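Long-range contact in putative exported protein (Bacteroides fragilis, PDB 3FZX), which is of unknown function but binds calcium and has a closed beta-barrel fold, probably related to the LolA/LolB lipoprotein carriers, consistent with lipid binding: residues Phe10-Asn22 against Thr31-Glu43. Numbering follows the deposited sequence.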
# COMPACT_ATOMS: atom_id res chain seq x y z
N PHE A 10 13.17 2.25 10.13
CA PHE A 10 14.18 1.94 9.10
C PHE A 10 14.07 2.79 7.85
O PHE A 10 13.87 2.27 6.77
CB PHE A 10 14.07 0.45 8.76
CG PHE A 10 14.32 -0.42 9.93
CD1 PHE A 10 15.59 -0.44 10.51
CD2 PHE A 10 13.30 -1.11 10.55
CE1 PHE A 10 15.85 -1.21 11.63
CE2 PHE A 10 13.54 -1.87 11.67
CZ PHE A 10 14.83 -1.93 12.21
N PHE A 11 14.21 4.10 8.01
CA PHE A 11 14.08 5.07 6.92
C PHE A 11 14.41 6.45 7.50
O PHE A 11 14.20 6.69 8.67
CB PHE A 11 12.63 5.07 6.35
CG PHE A 11 12.52 5.73 5.00
CD1 PHE A 11 12.96 5.06 3.85
CD2 PHE A 11 11.98 7.00 4.86
CE1 PHE A 11 12.89 5.66 2.60
CE2 PHE A 11 11.88 7.61 3.60
CZ PHE A 11 12.34 6.95 2.47
N PRO A 12 14.94 7.37 6.68
CA PRO A 12 15.15 8.69 7.26
C PRO A 12 13.85 9.32 7.74
O PRO A 12 12.80 9.09 7.16
CB PRO A 12 15.73 9.49 6.10
CG PRO A 12 15.35 8.73 4.90
CD PRO A 12 15.46 7.31 5.31
N ASN A 13 13.93 10.09 8.82
CA ASN A 13 12.77 10.69 9.39
C ASN A 13 12.87 12.16 9.80
O ASN A 13 11.94 12.67 10.38
CB ASN A 13 12.24 9.78 10.52
CG ASN A 13 13.30 9.41 11.49
OD1 ASN A 13 13.53 10.15 12.42
ND2 ASN A 13 13.96 8.26 11.30
N GLN A 14 13.95 12.86 9.45
CA GLN A 14 14.03 14.32 9.67
C GLN A 14 13.59 15.04 8.42
O GLN A 14 14.13 14.77 7.35
CB GLN A 14 15.47 14.79 9.95
CG GLN A 14 16.18 14.03 11.03
CD GLN A 14 17.56 14.62 11.37
OE1 GLN A 14 18.00 15.64 10.80
NE2 GLN A 14 18.25 13.95 12.29
N GLU A 15 12.66 15.98 8.53
CA GLU A 15 12.18 16.74 7.37
C GLU A 15 13.35 17.35 6.62
O GLU A 15 14.24 17.90 7.24
CB GLU A 15 11.21 17.87 7.78
CG GLU A 15 9.86 17.32 8.22
CD GLU A 15 8.81 18.40 8.50
OE1 GLU A 15 9.14 19.62 8.48
OE2 GLU A 15 7.64 17.99 8.74
N GLY A 16 13.35 17.24 5.30
CA GLY A 16 14.42 17.79 4.48
C GLY A 16 15.58 16.83 4.27
O GLY A 16 16.37 17.03 3.36
N GLU A 17 15.71 15.79 5.09
CA GLU A 17 16.85 14.85 4.96
C GLU A 17 16.79 14.17 3.60
O GLU A 17 15.71 13.88 3.11
CB GLU A 17 16.86 13.80 6.08
CG GLU A 17 18.02 12.81 5.98
CD GLU A 17 18.17 11.91 7.18
OE1 GLU A 17 17.39 12.04 8.15
OE2 GLU A 17 19.09 11.07 7.13
N GLN A 18 17.97 13.90 3.02
CA GLN A 18 18.11 13.38 1.65
C GLN A 18 19.12 12.23 1.59
O GLN A 18 20.24 12.38 2.06
CB GLN A 18 18.55 14.53 0.75
CG GLN A 18 18.01 14.45 -0.63
CD GLN A 18 18.26 15.72 -1.40
OE1 GLN A 18 19.13 15.77 -2.27
NE2 GLN A 18 17.50 16.77 -1.07
N ILE A 19 18.70 11.09 1.08
CA ILE A 19 19.52 9.87 1.00
C ILE A 19 19.68 9.55 -0.48
O ILE A 19 18.69 9.60 -1.22
CB ILE A 19 18.81 8.64 1.65
CG1 ILE A 19 18.62 8.83 3.16
CG2 ILE A 19 19.58 7.34 1.43
CD1 ILE A 19 19.82 9.21 3.88
N THR A 20 20.91 9.26 -0.90
CA THR A 20 21.21 8.87 -2.27
C THR A 20 21.77 7.48 -2.27
O THR A 20 22.65 7.18 -1.47
CB THR A 20 22.22 9.80 -2.89
OG1 THR A 20 21.72 11.13 -2.78
CG2 THR A 20 22.48 9.46 -4.39
N ARG A 21 21.25 6.63 -3.15
CA ARG A 21 21.77 5.29 -3.34
C ARG A 21 22.10 5.10 -4.84
O ARG A 21 21.32 5.47 -5.72
CB ARG A 21 20.74 4.28 -2.84
CG ARG A 21 21.37 2.93 -2.56
CD ARG A 21 20.58 2.02 -1.64
NE ARG A 21 19.51 1.35 -2.38
CZ ARG A 21 18.22 1.61 -2.28
NH1 ARG A 21 17.77 2.52 -1.42
NH2 ARG A 21 17.35 0.93 -3.03
N ASN A 22 23.28 4.54 -5.11
CA ASN A 22 23.74 4.29 -6.48
C ASN A 22 23.46 2.84 -6.88
O ASN A 22 23.57 1.94 -6.03
CB ASN A 22 25.24 4.59 -6.62
CG ASN A 22 25.54 6.07 -6.70
OD1 ASN A 22 24.63 6.91 -6.65
ND2 ASN A 22 26.79 6.41 -6.84
N THR A 31 24.66 2.60 -13.26
CA THR A 31 23.49 2.70 -14.16
C THR A 31 22.48 3.75 -13.70
O THR A 31 21.92 4.48 -14.50
CB THR A 31 22.76 1.32 -14.32
OG1 THR A 31 22.18 0.88 -13.07
CG2 THR A 31 23.72 0.24 -14.81
N ASN A 32 22.23 3.84 -12.39
CA ASN A 32 21.18 4.74 -11.91
C ASN A 32 21.47 5.29 -10.54
O ASN A 32 22.25 4.72 -9.78
CB ASN A 32 19.81 4.02 -11.86
CG ASN A 32 19.36 3.52 -13.22
OD1 ASN A 32 19.75 2.44 -13.65
ND2 ASN A 32 18.56 4.31 -13.90
N ILE A 33 20.81 6.40 -10.25
CA ILE A 33 20.93 7.06 -8.95
C ILE A 33 19.53 7.26 -8.40
O ILE A 33 18.68 7.81 -9.11
CB ILE A 33 21.59 8.43 -9.08
CG1 ILE A 33 22.96 8.30 -9.78
CG2 ILE A 33 21.69 9.11 -7.69
CD1 ILE A 33 23.54 9.63 -10.20
N LEU A 34 19.29 6.80 -7.16
CA LEU A 34 18.00 6.96 -6.50
C LEU A 34 18.16 7.95 -5.34
O LEU A 34 19.08 7.82 -4.50
CB LEU A 34 17.49 5.61 -5.96
CG LEU A 34 16.19 5.64 -5.13
CD1 LEU A 34 14.97 6.24 -5.92
CD2 LEU A 34 15.84 4.24 -4.56
N VAL A 35 17.28 8.94 -5.29
CA VAL A 35 17.33 10.01 -4.28
C VAL A 35 15.99 10.08 -3.57
O VAL A 35 14.95 10.22 -4.23
CB VAL A 35 17.61 11.39 -4.91
CG1 VAL A 35 17.77 12.44 -3.80
CG2 VAL A 35 18.84 11.36 -5.79
N TYR A 36 16.02 9.97 -2.24
CA TYR A 36 14.83 10.13 -1.42
C TYR A 36 14.98 11.42 -0.65
O TYR A 36 16.07 11.72 -0.15
CB TYR A 36 14.74 9.01 -0.39
CG TYR A 36 14.38 7.66 -0.92
CD1 TYR A 36 13.10 7.41 -1.42
CD2 TYR A 36 15.27 6.59 -0.83
CE1 TYR A 36 12.72 6.11 -1.87
CE2 TYR A 36 14.92 5.31 -1.28
CZ TYR A 36 13.64 5.07 -1.80
OH TYR A 36 13.30 3.80 -2.23
N ARG A 37 13.90 12.19 -0.53
CA ARG A 37 13.88 13.36 0.34
C ARG A 37 12.64 13.32 1.25
O ARG A 37 11.50 13.20 0.76
CB ARG A 37 13.93 14.65 -0.47
CG ARG A 37 13.99 15.92 0.41
CD ARG A 37 13.92 17.23 -0.38
NE ARG A 37 12.91 17.26 -1.44
CZ ARG A 37 11.59 17.44 -1.27
NH1 ARG A 37 11.06 17.60 -0.06
NH2 ARG A 37 10.80 17.44 -2.34
N VAL A 38 12.87 13.41 2.56
CA VAL A 38 11.80 13.42 3.55
C VAL A 38 11.02 14.73 3.42
O VAL A 38 11.59 15.81 3.60
CB VAL A 38 12.35 13.30 4.99
CG1 VAL A 38 11.20 13.49 6.01
CG2 VAL A 38 13.05 11.97 5.20
N ASP A 39 9.75 14.63 3.05
CA ASP A 39 8.87 15.79 2.85
C ASP A 39 8.20 16.16 4.16
O ASP A 39 8.23 17.30 4.57
CB ASP A 39 7.79 15.50 1.81
CG ASP A 39 7.13 16.78 1.25
OD1 ASP A 39 7.84 17.57 0.60
OD2 ASP A 39 5.91 17.00 1.44
N GLN A 40 7.62 15.18 4.85
CA GLN A 40 6.92 15.44 6.10
C GLN A 40 6.99 14.26 7.04
O GLN A 40 6.94 13.13 6.59
CB GLN A 40 5.44 15.74 5.81
CG GLN A 40 5.14 17.16 5.31
CD GLN A 40 5.53 18.25 6.33
OE1 GLN A 40 5.26 18.12 7.52
NE2 GLN A 40 6.18 19.31 5.85
N ALA A 41 7.12 14.52 8.34
CA ALA A 41 7.04 13.47 9.36
C ALA A 41 5.85 13.82 10.22
O ALA A 41 5.73 14.95 10.66
CB ALA A 41 8.28 13.42 10.16
N TYR A 42 4.95 12.86 10.44
CA TYR A 42 3.75 13.04 11.25
C TYR A 42 3.77 12.07 12.42
O TYR A 42 4.12 10.90 12.27
CB TYR A 42 2.51 12.73 10.41
CG TYR A 42 2.36 13.58 9.17
CD1 TYR A 42 1.73 14.82 9.22
CD2 TYR A 42 2.86 13.15 7.95
CE1 TYR A 42 1.59 15.60 8.07
CE2 TYR A 42 2.73 13.93 6.79
CZ TYR A 42 2.09 15.15 6.86
OH TYR A 42 1.95 15.94 5.74
N GLU A 43 3.33 12.54 13.58
CA GLU A 43 3.30 11.72 14.78
C GLU A 43 1.90 11.24 15.06
O GLU A 43 0.95 12.02 15.01
CB GLU A 43 3.82 12.51 15.97
CG GLU A 43 5.35 12.66 15.92
CD GLU A 43 5.87 13.97 16.53
OE1 GLU A 43 5.11 14.67 17.25
OE2 GLU A 43 7.05 14.29 16.30
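With CG anti to the backbone N (chi1 -163°), Phe11 swings its ring close to Tyr36, although its CB does not itself point at segment 31-43; Tyr36 sets CG anti to its own carbonyl carbon and offers one ring face. The Phe11 edge points at that face, a T-shaped stack with centroids 5.3 Å apart and planes at 74°. In the plane of the Tyr36 ring, at its edge, Arg21 NH1 stands 4.0 Å from Tyr36 CE2, while Leu34 CD2 packs alongside the same guanidinium, 3.9 Å from Arg21 NH2. Asp84 fixes both polar ends, by a salt bridge to Arg21 and a hydrogen bond to Tyr36 OH; the acid probably offsets the arginine's buried charge.

Ladder bonds hold the backbones in register: Ile19 and Arg21 each exchange two N-H···O=C bonds, with Tyr36 and Leu34 respectively, the straightest being Leu34 N to Arg21 O (2.8 Å, 177°). On the other face Thr20 CG2 presses tightly on Ile33 CG2 at 3.4 Å.

Just before the strand, the type II turn from Gln14 to Glu17 wraps Val38. Gly16 N donates to Val38 O, Val38 N to Glu17 O (2.9 Å), and Val38 CG2 rests against Pro12 CB at 3.8 Å. Strand 207-217 flanks Gln18-Asn22 and completes the closure. Strands 18-25 and 30-44 thus form an antiparallel beta hairpin of the closed barrel, in keeping with the LolA/LolB clan.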